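Local coordinates for protein 3-dehydroshikimate dehydratase (Bacillus anthracis, PDB 3DX5) that catalyses the manganese-dependent dehydration of 3-dehydroshikimate to 3,4-dihydroxybenzoate, a step in the biosynthesis of the siderophore petrobactin, at residues Asp72-Ala77 with Ala105-Ser110; Asn146-Thr151 with Leu156-Glu161; Asp19-Ala24 with Lys58-Glu63. One frame throughout, in Å; residues are numbered along the deposited sequence. Where two conformers were deposited one is given.

Interaction 1: residues Asp72-Ala77 with Ala105-Ser110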
ATOM      1  N   ASP A  72      -5.892 -15.345  -6.949  1.00 16.73           N
ATOM      2  CA  ASP A  72      -4.937 -16.377  -6.677  1.00 18.28           C
ATOM      3  C   ASP A  72      -5.409 -17.706  -7.265  1.00 18.03           C
ATOM      4  O   ASP A  72      -6.321 -18.355  -6.742  1.00 17.32           O
ATOM      5  CB  ASP A  72      -4.689 -16.495  -5.173  1.00 18.69           C
ATOM      6  CG  ASP A  72      -3.565 -17.476  -4.851  1.00 23.49           C
ATOM      7  OD1 ASP A  72      -2.852 -17.938  -5.782  1.00 24.72           O
ATOM      8  OD2 ASP A  72      -3.398 -17.805  -3.662  1.00 30.67           O
ATOM      9  N   ILE A  73      -4.792 -18.111  -8.362  1.00 19.07           N
ATOM     10  CA  ILE A  73      -5.117 -19.416  -8.909  1.00 21.33           C
ATOM     11  C   ILE A  73      -3.897 -20.377  -8.900  1.00 21.60           C
ATOM     12  O   ILE A  73      -3.900 -21.398  -9.562  1.00 21.92           O
ATOM     13  CB  ILE A  73      -6.006 -19.332 -10.253  1.00 22.24           C
ATOM     14  CG1 ILE A  73      -5.603 -18.242 -11.200  1.00 21.73           C
ATOM     15  CG2 ILE A  73      -7.377 -18.783  -9.946  1.00 23.83           C
ATOM     16  CD1 ILE A  73      -4.257 -18.351 -11.608  1.00 26.95           C
ATOM     17  N   SER A  74      -2.869 -20.033  -8.127  1.00 22.15           N
ATOM     18  CA  SER A  74      -1.739 -20.927  -7.868  1.00 23.96           C
ATOM     19  C   SER A  74      -2.190 -22.230  -7.176  1.00 25.41           C
ATOM     20  O   SER A  74      -3.295 -22.314  -6.636  1.00 25.43           O
ATOM     21  CB  SER A  74      -0.690 -20.228  -7.007  1.00 23.13           C
ATOM     22  OG  SER A  74      -1.076 -20.221  -5.629  1.00 25.41           O
ATOM     23  N   LEU A  75      -1.329 -23.245  -7.195  1.00 27.21           N
ATOM     24  CA  LEU A  75      -1.619 -24.543  -6.543  1.00 28.33           C
ATOM     25  C   LEU A  75      -1.755 -24.432  -5.020  1.00 29.61           C
ATOM     26  O   LEU A  75      -2.561 -25.122  -4.407  1.00 30.63           O
ATOM     27  CB  LEU A  75      -0.523 -25.557  -6.884  1.00 28.26           C
ATOM     28  CG  LEU A  75      -0.248 -25.878  -8.352  1.00 27.69           C
ATOM     29  CD1 LEU A  75       0.684 -27.074  -8.455  1.00 26.36           C
ATOM     30  CD2 LEU A  75      -1.542 -26.177  -9.072  1.00 29.12           C
ATOM     31  N   SER A  76      -0.945 -23.574  -4.412  1.00 30.89           N
ATOM     32  CA  SER A  76      -1.033 -23.283  -2.978  1.00 32.16           C
ATOM     33  C   SER A  76      -2.344 -22.573  -2.557  1.00 31.89           C
ATOM     34  O   SER A  76      -2.656 -22.544  -1.371  1.00 31.98           O
ATOM     35  CB  SER A  76       0.174 -22.428  -2.550  1.00 32.49           C
ATOM     36  OG  SER A  76       0.472 -21.459  -3.556  1.00 35.45           O
ATOM     37  N   ALA A  77      -3.091 -22.016  -3.526  1.00 31.55           N
ATOM     38  CA  ALA A  77      -4.302 -21.203  -3.274  1.00 30.56           C
ATOM     39  C   ALA A  77      -5.472 -22.028  -2.768  1.00 29.86           C
ATOM     40  O   ALA A  77      -5.674 -23.157  -3.198  1.00 29.31           O
ATOM     41  CB  ALA A  77      -4.741 -20.479  -4.555  1.00 30.52           C
ATOM     42  N   ALA A 105      -1.516 -13.575 -14.425  1.00 15.36           N
ATOM     43  CA  ALA A 105      -1.499 -15.004 -14.688  1.00 16.23           C
ATOM     44  C   ALA A 105      -0.296 -15.616 -13.991  1.00 16.59           C
ATOM     45  O   ALA A 105       0.768 -15.786 -14.587  1.00 16.96           O
ATOM     46  CB  ALA A 105      -1.448 -15.275 -16.187  1.00 15.74           C
ATOM     47  N   GLY A 106      -0.471 -15.939 -12.723  1.00 17.41           N
ATOM     48  CA  GLY A 106       0.585 -16.576 -11.948  1.00 18.12           C
ATOM     49  C   GLY A 106       1.525 -15.594 -11.284  1.00 18.44           C
ATOM     50  O   GLY A 106       1.430 -14.393 -11.502  1.00 17.49           O
ATOM     51  N   GLN A 107       2.441 -16.129 -10.484  0.60 18.67           N
ATOM     52  CA  GLN A 107       3.315 -15.326  -9.633  0.60 19.59           C
ATOM     53  C   GLN A 107       4.795 -15.669  -9.890  0.60 18.69           C
ATOM     54  O   GLN A 107       5.652 -15.379  -9.059  0.60 18.88           O
ATOM     55  CB  GLN A 107       3.014 -15.606  -8.144  0.60 20.55           C
ATOM     56  CG  GLN A 107       1.606 -15.259  -7.631  0.60 22.78           C
ATOM     57  CD  GLN A 107       1.372 -15.780  -6.193  0.60 25.70           C
ATOM     58  OE1 GLN A 107       1.490 -16.982  -5.911  0.60 25.84           O
ATOM     59  NE2 GLN A 107       1.055 -14.872  -5.293  0.60 26.72           N
ATOM     60  N   LYS A 108       5.088 -16.329 -11.007  1.00 18.10           N
ATOM     61  CA  LYS A 108       6.483 -16.529 -11.445  1.00 16.23           C
ATOM     62  C   LYS A 108       6.506 -16.547 -12.951  1.00 14.72           C
ATOM     63  O   LYS A 108       5.455 -16.739 -13.598  1.00 13.38           O
ATOM     64  CB  LYS A 108       7.080 -17.819 -10.876  1.00 16.75           C
ATOM     65  CG  LYS A 108       6.405 -19.083 -11.413  1.00 18.50           C
ATOM     66  CD  LYS A 108       6.900 -20.321 -10.656  1.00 18.06           C
ATOM     67  CE  LYS A 108       6.174 -21.556 -11.134  1.00 18.66           C
ATOM     68  NZ  LYS A 108       6.849 -22.799 -10.632  1.00 18.32           N
ATOM     69  N   GLY A 109       7.695 -16.317 -13.496  1.00 13.56           N
ATOM     70  CA  GLY A 109       7.927 -16.242 -14.937  1.00 13.62           C
ATOM     71  C   GLY A 109       7.550 -17.511 -15.690  1.00 13.44           C
ATOM     72  O   GLY A 109       7.629 -18.597 -15.133  1.00 13.10           O
ATOM     73  N   SER A 110       7.158 -17.377 -16.961  1.00 12.97           N
ATOM     74  CA  SER A 110       6.762 -18.546 -17.770  1.00 12.60           C
ATOM     75  C   SER A 110       7.834 -19.622 -17.833  1.00 12.83           C
ATOM     76  O   SER A 110       7.511 -20.808 -17.845  1.00 12.62           O
ATOM     77  CB  SER A 110       6.380 -18.136 -19.202  1.00 12.74           C
ATOM     78  OG  SER A 110       7.423 -17.372 -19.783  1.00 12.45           O
TER
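Q107 and S74 meet across two loops without a hydrogen bond: the amide oxygen OE1 of Q107 stays 4.1 Å from both CB and OG of S74. This approach holds for one of two modelled conformers of Q107 and is therefore tentative. The OG of S74 is instead committed within its own loop. It donates to D72 OD1 at 2.9 Å, on the syn lone pair of that oxygen, and accepts from S76 OG at 2.9 Å. The backbone N of S74 reaches the same D72 OD1 at 3.1 Å, from above the carboxylate plane (37° out of it), which closes an Asx turn. A chi1 of 79° turns OG back toward D72, so the hydroxyl and the N-H of S74 both end on OD1. A type I turn from S74 to A77 follows, closed by A77 N to S74 O at 3.1 Å. G106 brings the chain to Q107 at positive phi, where a side chain would press on the preceding carbonyl oxygen. Outside the pair, S74 packs on Y121 of helix 115-134. Both segments follow parallel barrel strands, 64-68 and 100-103, so this is a light contact between neighbouring beta-alpha loops of a TIM barrel.

Interaction 2: residues Asn146-Thr151 with Leu156-Glu161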
ATOM      1  N   ASN A 146       7.630 -11.917 -14.562  1.00 14.80           N
ATOM      2  CA  ASN A 146       7.379 -12.840 -13.432  1.00 15.72           C
ATOM      3  C   ASN A 146       5.953 -13.381 -13.385  1.00 14.32           C
ATOM      4  O   ASN A 146       5.415 -13.645 -12.315  1.00 14.23           O
ATOM      5  CB  ASN A 146       7.840 -12.191 -12.087  1.00 16.42           C
ATOM      6  CG  ASN A 146       9.305 -11.730 -12.159  1.00 19.26           C
ATOM      7  OD1 ASN A 146       9.626 -10.543 -12.001  1.00 24.81           O
ATOM      8  ND2 ASN A 146      10.176 -12.652 -12.506  1.00 18.94           N
ATOM      9  N   THR A 147       5.332 -13.500 -14.560  1.00 13.33           N
ATOM     10  CA  THR A 147       4.024 -14.147 -14.714  1.00 12.35           C
ATOM     11  C   THR A 147       4.054 -14.962 -16.011  1.00 12.51           C
ATOM     12  O   THR A 147       5.061 -14.934 -16.732  1.00 12.13           O
ATOM     13  CB  THR A 147       2.847 -13.145 -14.779  1.00 12.13           C
ATOM     14  OG1 THR A 147       2.819 -12.523 -16.062  1.00 11.80           O
ATOM     15  CG2 THR A 147       2.917 -12.072 -13.651  1.00 12.14           C
ATOM     16  N   LEU A 148       2.968 -15.659 -16.326  1.00 12.22           N
ATOM     17  CA  LEU A 148       2.883 -16.392 -17.604  1.00 12.44           C
ATOM     18  C   LEU A 148       2.845 -15.468 -18.823  1.00 13.30           C
ATOM     19  O   LEU A 148       3.147 -15.892 -19.961  1.00 12.70           O
ATOM     20  CB  LEU A 148       1.682 -17.341 -17.614  1.00 12.31           C
ATOM     21  CG  LEU A 148       1.846 -18.611 -16.721  1.00 12.04           C
ATOM     22  CD1 LEU A 148       0.474 -19.199 -16.393  1.00 13.13           C
ATOM     23  CD2 LEU A 148       2.743 -19.694 -17.371  1.00 10.35           C
ATOM     24  N   THR A 149       2.512 -14.199 -18.594  1.00 13.44           N
ATOM     25  CA  THR A 149       2.467 -13.219 -19.699  1.00 14.68           C
ATOM     26  C   THR A 149       3.742 -12.364 -19.764  1.00 15.19           C
ATOM     27  O   THR A 149       3.708 -11.197 -20.175  1.00 15.77           O
ATOM     28  CB  THR A 149       1.262 -12.290 -19.572  1.00 14.82           C
ATOM     29  OG1 THR A 149       1.365 -11.554 -18.347  1.00 17.21           O
ATOM     30  CG2 THR A 149      -0.044 -13.088 -19.558  1.00 15.00           C
ATOM     31  N   ASP A 150       4.865 -12.933 -19.354  1.00 15.35           N
ATOM     32  CA  ASP A 150       6.102 -12.173 -19.332  1.00 15.81           C
ATOM     33  C   ASP A 150       6.794 -12.106 -20.691  1.00 16.74           C
ATOM     34  O   ASP A 150       7.813 -11.434 -20.802  1.00 18.18           O
ATOM     35  CB  ASP A 150       7.075 -12.715 -18.271  1.00 15.86           C
ATOM     36  CG  ASP A 150       7.484 -14.151 -18.500  1.00 16.81           C
ATOM     37  OD1 ASP A 150       6.945 -14.833 -19.397  1.00 19.58           O
ATOM     38  OD2 ASP A 150       8.343 -14.633 -17.733  1.00 17.31           O
ATOM     39  N   THR A 151       6.314 -12.836 -21.699  1.00 15.00           N
ATOM     40  CA  THR A 151       6.850 -12.655 -23.041  1.00 14.73           C
ATOM     41  C   THR A 151       5.671 -12.628 -24.008  1.00 14.12           C
ATOM     42  O   THR A 151       4.594 -13.157 -23.696  1.00 13.32           O
ATOM     43  CB  THR A 151       7.834 -13.788 -23.512  1.00 15.34           C
ATOM     44  OG1 THR A 151       7.082 -14.959 -23.840  1.00 15.86           O
ATOM     45  CG2 THR A 151       8.941 -14.132 -22.464  1.00 15.12           C
ATOM     46  N   LEU A 156       0.676 -15.137 -26.218  1.00 12.30           N
ATOM     47  CA  LEU A 156      -0.095 -15.655 -27.340  1.00 12.67           C
ATOM     48  C   LEU A 156      -0.427 -17.137 -27.142  1.00 13.24           C
ATOM     49  O   LEU A 156      -1.552 -17.569 -27.379  1.00 12.71           O
ATOM     50  CB  LEU A 156       0.671 -15.471 -28.649  1.00 12.84           C
ATOM     51  CG  LEU A 156       0.754 -14.007 -29.098  1.00 13.64           C
ATOM     52  CD1 LEU A 156       1.801 -13.847 -30.200  1.00 13.03           C
ATOM     53  CD2 LEU A 156      -0.625 -13.534 -29.543  1.00 11.87           C
ATOM     54  N   GLU A 157       0.566 -17.903 -26.708  1.00 13.21           N
ATOM     55  CA  GLU A 157       0.370 -19.303 -26.414  1.00 15.00           C
ATOM     56  C   GLU A 157      -0.727 -19.524 -25.333  1.00 14.15           C
ATOM     57  O   GLU A 157      -1.613 -20.341 -25.505  1.00 13.64           O
ATOM     58  CB  GLU A 157       1.702 -19.857 -25.949  1.00 15.50           C
ATOM     59  CG  GLU A 157       1.673 -21.284 -25.655  1.00 22.93           C
ATOM     60  CD  GLU A 157       2.063 -22.071 -26.876  1.00 34.16           C
ATOM     61  OE1 GLU A 157       3.214 -22.593 -26.894  1.00 38.63           O
ATOM     62  OE2 GLU A 157       1.235 -22.134 -27.829  1.00 36.13           O
ATOM     63  N   LEU A 158      -0.640 -18.787 -24.224  1.00 13.32           N
ATOM     64  CA  LEU A 158      -1.632 -18.870 -23.141  1.00 12.78           C
ATOM     65  C   LEU A 158      -3.064 -18.647 -23.647  1.00 12.07           C
ATOM     66  O   LEU A 158      -3.990 -19.365 -23.264  1.00 10.98           O
ATOM     67  CB  LEU A 158      -1.319 -17.836 -22.058  1.00 12.09           C
ATOM     68  CG  LEU A 158      -2.046 -18.083 -20.730  1.00 14.36           C
ATOM     69  CD1 LEU A 158      -1.665 -19.450 -20.107  1.00 12.58           C
ATOM     70  CD2 LEU A 158      -1.681 -16.972 -19.767  1.00 11.32           C
ATOM     71  N   LEU A 159      -3.232 -17.628 -24.493  1.00 11.41           N
ATOM     72  CA  LEU A 159      -4.550 -17.274 -25.039  1.00 12.05           C
ATOM     73  C   LEU A 159      -5.108 -18.423 -25.883  1.00 12.19           C
ATOM     74  O   LEU A 159      -6.312 -18.752 -25.816  1.00 11.96           O
ATOM     75  CB  LEU A 159      -4.459 -15.997 -25.875  1.00 11.28           C
ATOM     76  CG  LEU A 159      -4.188 -14.715 -25.073  1.00 13.44           C
ATOM     77  CD1 LEU A 159      -3.729 -13.608 -26.031  1.00 12.90           C
ATOM     78  CD2 LEU A 159      -5.438 -14.256 -24.237  1.00 11.54           C
ATOM     79  N   GLY A 160      -4.222 -19.051 -26.646  1.00 11.58           N
ATOM     80  CA  GLY A 160      -4.606 -20.222 -27.438  1.00 12.43           C
ATOM     81  C   GLY A 160      -4.847 -21.433 -26.552  1.00 12.55           C
ATOM     82  O   GLY A 160      -5.698 -22.243 -26.862  1.00 12.49           O
ATOM     83  N   GLU A 161      -4.140 -21.559 -25.426  1.00 12.51           N
ATOM     84  CA  GLU A 161      -4.334 -22.740 -24.564  1.00 12.35           C
ATOM     85  C   GLU A 161      -5.658 -22.666 -23.786  1.00 12.00           C
ATOM     86  O   GLU A 161      -6.359 -23.686 -23.604  1.00 11.55           O
ATOM     87  CB  GLU A 161      -3.150 -22.911 -23.601  1.00 13.18           C
ATOM     88  CG  GLU A 161      -1.803 -23.278 -24.278  1.00 15.48           C
ATOM     89  CD  GLU A 161      -0.552 -23.012 -23.391  1.00 20.62           C
ATOM     90  OE1 GLU A 161      -0.505 -22.055 -22.588  1.00 20.74           O
ATOM     91  OE2 GLU A 161       0.428 -23.777 -23.507  1.00 26.28           O
TER
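L148 faces L158 with their CA atoms 7.6 Å apart, where a type I turn from T147 to D150 passes beside the helix that the same chain enters a few residues later. The turn's own backbone bond, D150 N to T147 O, is weak; a side-chain bond spans the same turn, T147 OG1 accepting from T149 N at 3.1 Å with an N-H...O angle of 144°, an ST turn. Across the contact CD2 of L158 makes the closest approaches. It comes to CB of L148 at 4.0 Å and to CG2 of T149 at 4.2 Å, so one branch meets two consecutive residues of the turn; the CD1 atoms of L158 and L148 lie 4.3 Å apart. The L158 side chain leaves the helix with CG opposite the backbone N (chi1 -164°), extending its methyls toward the turn. Around this pair, L148 also packs on A105 and F113, while L158 leans on R118 and V122 of helix 115-134.

T149 turns its two branches to different tasks. CG2 takes part in the apolar contact, whereas OG1 is hydrogen-bonded to E142 O and H144 N, at and just beyond the end of strand 138-142. T147 OG1 is also bonded to H144 O. E142 is a manganese and substrate ligand, and H144 is the probable proton acceptor. Across the two segments the contact is therefore purely apolar and buried: van der Waals packing sets the turn against its helix, while the hydroxyls of T147 and T149 tie that turn to the backbone of active-site residues.

Interaction 3: residues Asp19-Ala24 with Lys58-Glu63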
ATOM      1  N   ASP A  19     -13.128  13.282  -4.353  1.00 10.38           N
ATOM      2  CA  ASP A  19     -12.029  14.108  -4.851  1.00 11.05           C
ATOM      3  C   ASP A  19     -11.282  13.494  -6.038  1.00 10.48           C
ATOM      4  O   ASP A  19     -10.833  14.215  -6.949  1.00 10.44           O
ATOM      5  CB  ASP A  19     -11.051  14.443  -3.735  1.00 12.09           C
ATOM      6  CG  ASP A  19     -11.629  15.463  -2.754  1.00 16.97           C
ATOM      7  OD1 ASP A  19     -12.725  16.040  -3.006  1.00 21.36           O
ATOM      8  OD2 ASP A  19     -10.971  15.704  -1.730  1.00 21.19           O
ATOM      9  N   ILE A  20     -11.144  12.176  -6.057  1.00 10.50           N
ATOM     10  CA  ILE A  20     -10.611  11.526  -7.271  1.00 10.30           C
ATOM     11  C   ILE A  20     -11.506  11.759  -8.520  1.00 10.34           C
ATOM     12  O   ILE A  20     -11.007  12.108  -9.615  1.00 10.36           O
ATOM     13  CB  ILE A  20     -10.395  10.062  -7.053  1.00 11.47           C
ATOM     14  CG1 ILE A  20      -9.159   9.871  -6.161  1.00 13.01           C
ATOM     15  CG2 ILE A  20     -10.193   9.340  -8.420  1.00  9.51           C
ATOM     16  CD1 ILE A  20      -8.952   8.464  -5.785  1.00 14.13           C
ATOM     17  N   VAL A  21     -12.817  11.596  -8.351  1.00  8.88           N
ATOM     18  CA  VAL A  21     -13.719  11.788  -9.460  1.00  8.34           C
ATOM     19  C   VAL A  21     -13.603  13.230  -9.950  1.00  8.88           C
ATOM     20  O   VAL A  21     -13.539  13.474 -11.148  1.00  7.74           O
ATOM     21  CB  VAL A  21     -15.170  11.445  -9.072  1.00  7.74           C
ATOM     22  CG1 VAL A  21     -16.151  11.931 -10.166  1.00  9.62           C
ATOM     23  CG2 VAL A  21     -15.334   9.957  -8.822  1.00  8.78           C
ATOM     24  N   GLN A  22     -13.592  14.192  -9.024  1.00  9.66           N
ATOM     25  CA  GLN A  22     -13.515  15.620  -9.395  1.00 10.77           C
ATOM     26  C   GLN A  22     -12.181  15.906 -10.122  1.00 10.60           C
ATOM     27  O   GLN A  22     -12.162  16.598 -11.137  1.00 10.47           O
ATOM     28  CB  GLN A  22     -13.661  16.530  -8.151  1.00 10.88           C
ATOM     29  CG  GLN A  22     -13.571  18.050  -8.447  1.00 15.74           C
ATOM     30  CD  GLN A  22     -14.571  18.498  -9.525  1.00 21.08           C
ATOM     31  OE1 GLN A  22     -15.739  18.096  -9.520  1.00 22.57           O
ATOM     32  NE2 GLN A  22     -14.115  19.345 -10.440  1.00 24.08           N
ATOM     33  N   PHE A  23     -11.075  15.388  -9.591  1.00  9.55           N
ATOM     34  CA  PHE A  23      -9.788  15.530 -10.270  1.00 10.21           C
ATOM     35  C   PHE A  23      -9.815  14.915 -11.688  1.00 10.34           C
ATOM     36  O   PHE A  23      -9.311  15.504 -12.643  1.00 10.60           O
ATOM     37  CB  PHE A  23      -8.675  14.901  -9.446  1.00  8.79           C
ATOM     38  CG  PHE A  23      -7.343  14.951 -10.110  1.00 11.50           C
ATOM     39  CD1 PHE A  23      -6.538  16.093 -10.009  1.00 12.01           C
ATOM     40  CD2 PHE A  23      -6.882  13.866 -10.858  1.00 11.89           C
ATOM     41  CE1 PHE A  23      -5.273  16.145 -10.655  1.00 13.55           C
ATOM     42  CE2 PHE A  23      -5.644  13.910 -11.510  1.00 11.16           C
ATOM     43  CZ  PHE A  23      -4.834  15.049 -11.394  1.00 11.20           C
ATOM     44  N   ALA A  24     -10.395  13.722 -11.820  1.00 10.66           N
ATOM     45  CA  ALA A  24     -10.476  13.092 -13.134  1.00 11.69           C
ATOM     46  C   ALA A  24     -11.243  13.980 -14.101  1.00 12.35           C
ATOM     47  O   ALA A  24     -10.843  14.154 -15.250  1.00 12.45           O
ATOM     48  CB  ALA A  24     -11.115  11.685 -13.059  1.00 10.60           C
ATOM     49  N   LYS A  58     -21.844   9.900 -15.501  1.00 22.40           N
ATOM     50  CA  LYS A  58     -22.157  10.020 -16.909  1.00 24.75           C
ATOM     51  C   LYS A  58     -22.193  11.496 -17.326  1.00 24.71           C
ATOM     52  O   LYS A  58     -21.683  11.841 -18.393  1.00 25.16           O
ATOM     53  CB  LYS A  58     -23.482   9.316 -17.209  1.00 25.43           C
ATOM     54  CG  LYS A  58     -23.819   9.192 -18.671  1.00 30.55           C
ATOM     55  CD  LYS A  58     -23.249   7.924 -19.318  1.00 34.57           C
ATOM     56  CE  LYS A  58     -23.809   7.829 -20.757  1.00 37.70           C
ATOM     57  NZ  LYS A  58     -23.391   6.587 -21.456  1.00 39.99           N
ATOM     58  N   ASP A  59     -22.730  12.359 -16.457  1.00 24.30           N
ATOM     59  CA  ASP A  59     -22.795  13.817 -16.689  1.00 24.87           C
ATOM     60  C   ASP A  59     -21.427  14.463 -16.827  1.00 23.84           C
ATOM     61  O   ASP A  59     -21.315  15.566 -17.342  1.00 23.85           O
ATOM     62  CB  ASP A  59     -23.462  14.523 -15.499  1.00 25.80           C
ATOM     63  CG  ASP A  59     -24.963  14.344 -15.467  1.00 30.38           C
ATOM     64  OD1 ASP A  59     -25.571  14.021 -16.523  1.00 34.83           O
ATOM     65  OD2 ASP A  59     -25.538  14.542 -14.362  1.00 36.78           O
ATOM     66  N   LYS A  60     -20.405  13.797 -16.297  1.00 21.86           N
ATOM     67  CA  LYS A  60     -19.042  14.294 -16.311  1.00 19.82           C
ATOM     68  C   LYS A  60     -18.205  13.582 -17.398  1.00 18.47           C
ATOM     69  O   LYS A  60     -16.973  13.717 -17.414  1.00 17.93           O
ATOM     70  CB  LYS A  60     -18.405  14.052 -14.939  1.00 20.07           C
ATOM     71  CG  LYS A  60     -19.001  14.827 -13.761  1.00 20.56           C
ATOM     72  CD  LYS A  60     -18.220  14.416 -12.505  1.00 22.40           C
ATOM     73  CE  LYS A  60     -18.725  15.138 -11.247  1.00 22.31           C
ATOM     74  NZ  LYS A  60     -19.984  14.591 -10.748  1.00 20.12           N
ATOM     75  N   THR A  61     -18.880  12.826 -18.276  1.00 16.21           N
ATOM     76  CA  THR A  61     -18.260  11.976 -19.292  1.00 15.23           C
ATOM     77  C   THR A  61     -17.214  11.071 -18.647  1.00 14.55           C
ATOM     78  O   THR A  61     -16.111  10.947 -19.152  1.00 13.57           O
ATOM     79  CB  THR A  61     -17.627  12.802 -20.477  1.00 15.59           C
ATOM     80  OG1 THR A  61     -18.499  13.889 -20.826  1.00 19.00           O
ATOM     81  CG2 THR A  61     -17.425  11.934 -21.715  1.00 15.44           C
ATOM     82  N   LEU A  62     -17.569  10.474 -17.511  1.00 13.58           N
ATOM     83  CA  LEU A  62     -16.703   9.552 -16.786  1.00 13.28           C
ATOM     84  C   LEU A  62     -17.403   8.200 -16.675  1.00 13.31           C
ATOM     85  O   LEU A  62     -18.604   8.136 -16.764  1.00 13.22           O
ATOM     86  CB  LEU A  62     -16.376  10.076 -15.371  1.00 12.92           C
ATOM     87  CG  LEU A  62     -15.280  11.138 -15.314  1.00 14.25           C
ATOM     88  CD1 LEU A  62     -15.219  11.740 -13.908  1.00 13.47           C
ATOM     89  CD2 LEU A  62     -13.926  10.507 -15.738  1.00 13.21           C
ATOM     90  N   GLU A  63     -16.632   7.138 -16.485  1.00 12.03           N
ATOM     91  CA  GLU A  63     -17.162   5.829 -16.234  1.00 12.42           C
ATOM     92  C   GLU A  63     -16.060   5.060 -15.494  1.00 11.44           C
ATOM     93  O   GLU A  63     -14.909   5.498 -15.446  1.00 12.09           O
ATOM     94  CB  GLU A  63     -17.515   5.119 -17.553  1.00 12.40           C
ATOM     95  CG  GLU A  63     -16.285   4.770 -18.417  1.00 13.71           C
ATOM     96  CD  GLU A  63     -16.690   4.316 -19.830  1.00 18.63           C
ATOM     97  OE1 GLU A  63     -16.847   3.078 -20.045  1.00 16.90           O
ATOM     98  OE2 GLU A  63     -16.861   5.205 -20.716  1.00 18.58           O
TER
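V21 and A24, one helical turn apart on helix 17-26, receive the side chain of L62 from the loop that leads into strand 64-68, a contact in the outer layer of the xylose isomerase-like TIM barrel. CD1 of L62 lies between the two helix residues, 3.9 Å from V21 CG1 and 4.2 Å from A24 CB, and CD2 adds a second contact to A24 CB at 4.1 Å, so the forked end of L62 rests across the i and i+3 positions. L62 holds CG opposite its carbonyl carbon (chi1 -80°), and a nearly extended chi2 carries CD1 on toward V21. V21 answers with CG1 opposite its backbone N (chi1 168°), and the valine and leucine side chains meet at a slant.

K60 reaches the same valine methyl from another direction. Its aliphatic chain is extended as far as CE, with NZ alone bent away (chi4 76°), and CD lies 4.0 Å from V21 CG1, the two side chains crossing at about a right angle. Thus V21 CG1 is shared by a leucine methyl and a lysine methylene, and what K60 offers V21 is hydrocarbon rather than charge. The loop reaches L62 after a short 3-10 turn closed by T61 N to K58 O at 3.0 Å, followed by T61 with positive phi.

Neighbours complete the layer: L57 packs on both V21 and L62, and Y25 on both K60 and L62. On its inner side the helix meets strand 2-6, where A24 touches L5. Separately, I20 packs on L14 of the second subunit. No hydrogen bond joins the two segments; the closest approach is between L62 CD1 and the carbonyl oxygen V21 O, at 3.7 Å.

Overall arrangement
Interactions 1 and 2 are neighbours, with centres 12 Å apart, joined through A105 O to L148 N at 2.8 Å and S110 OG to D150 OD1 at 2.6 Å, both probable hydrogen bonds; helix 115-134 packs against both. Interaction 3 lies on the opposite side of the chain's centre; strand 64-68 connects it to interaction 1 along the chain, without contact between them. Interaction 1 is partly buried and loop to loop, with no hydrogen bond between its two segments, the D72-S74-S76 bonds lying within one. Interactions 2 and 3 are buried and apolar, each setting a helix against a loop. Interaction 2 is bonded directly to active-site backbone, interaction 1 lies nearby, and interaction 3 is remote.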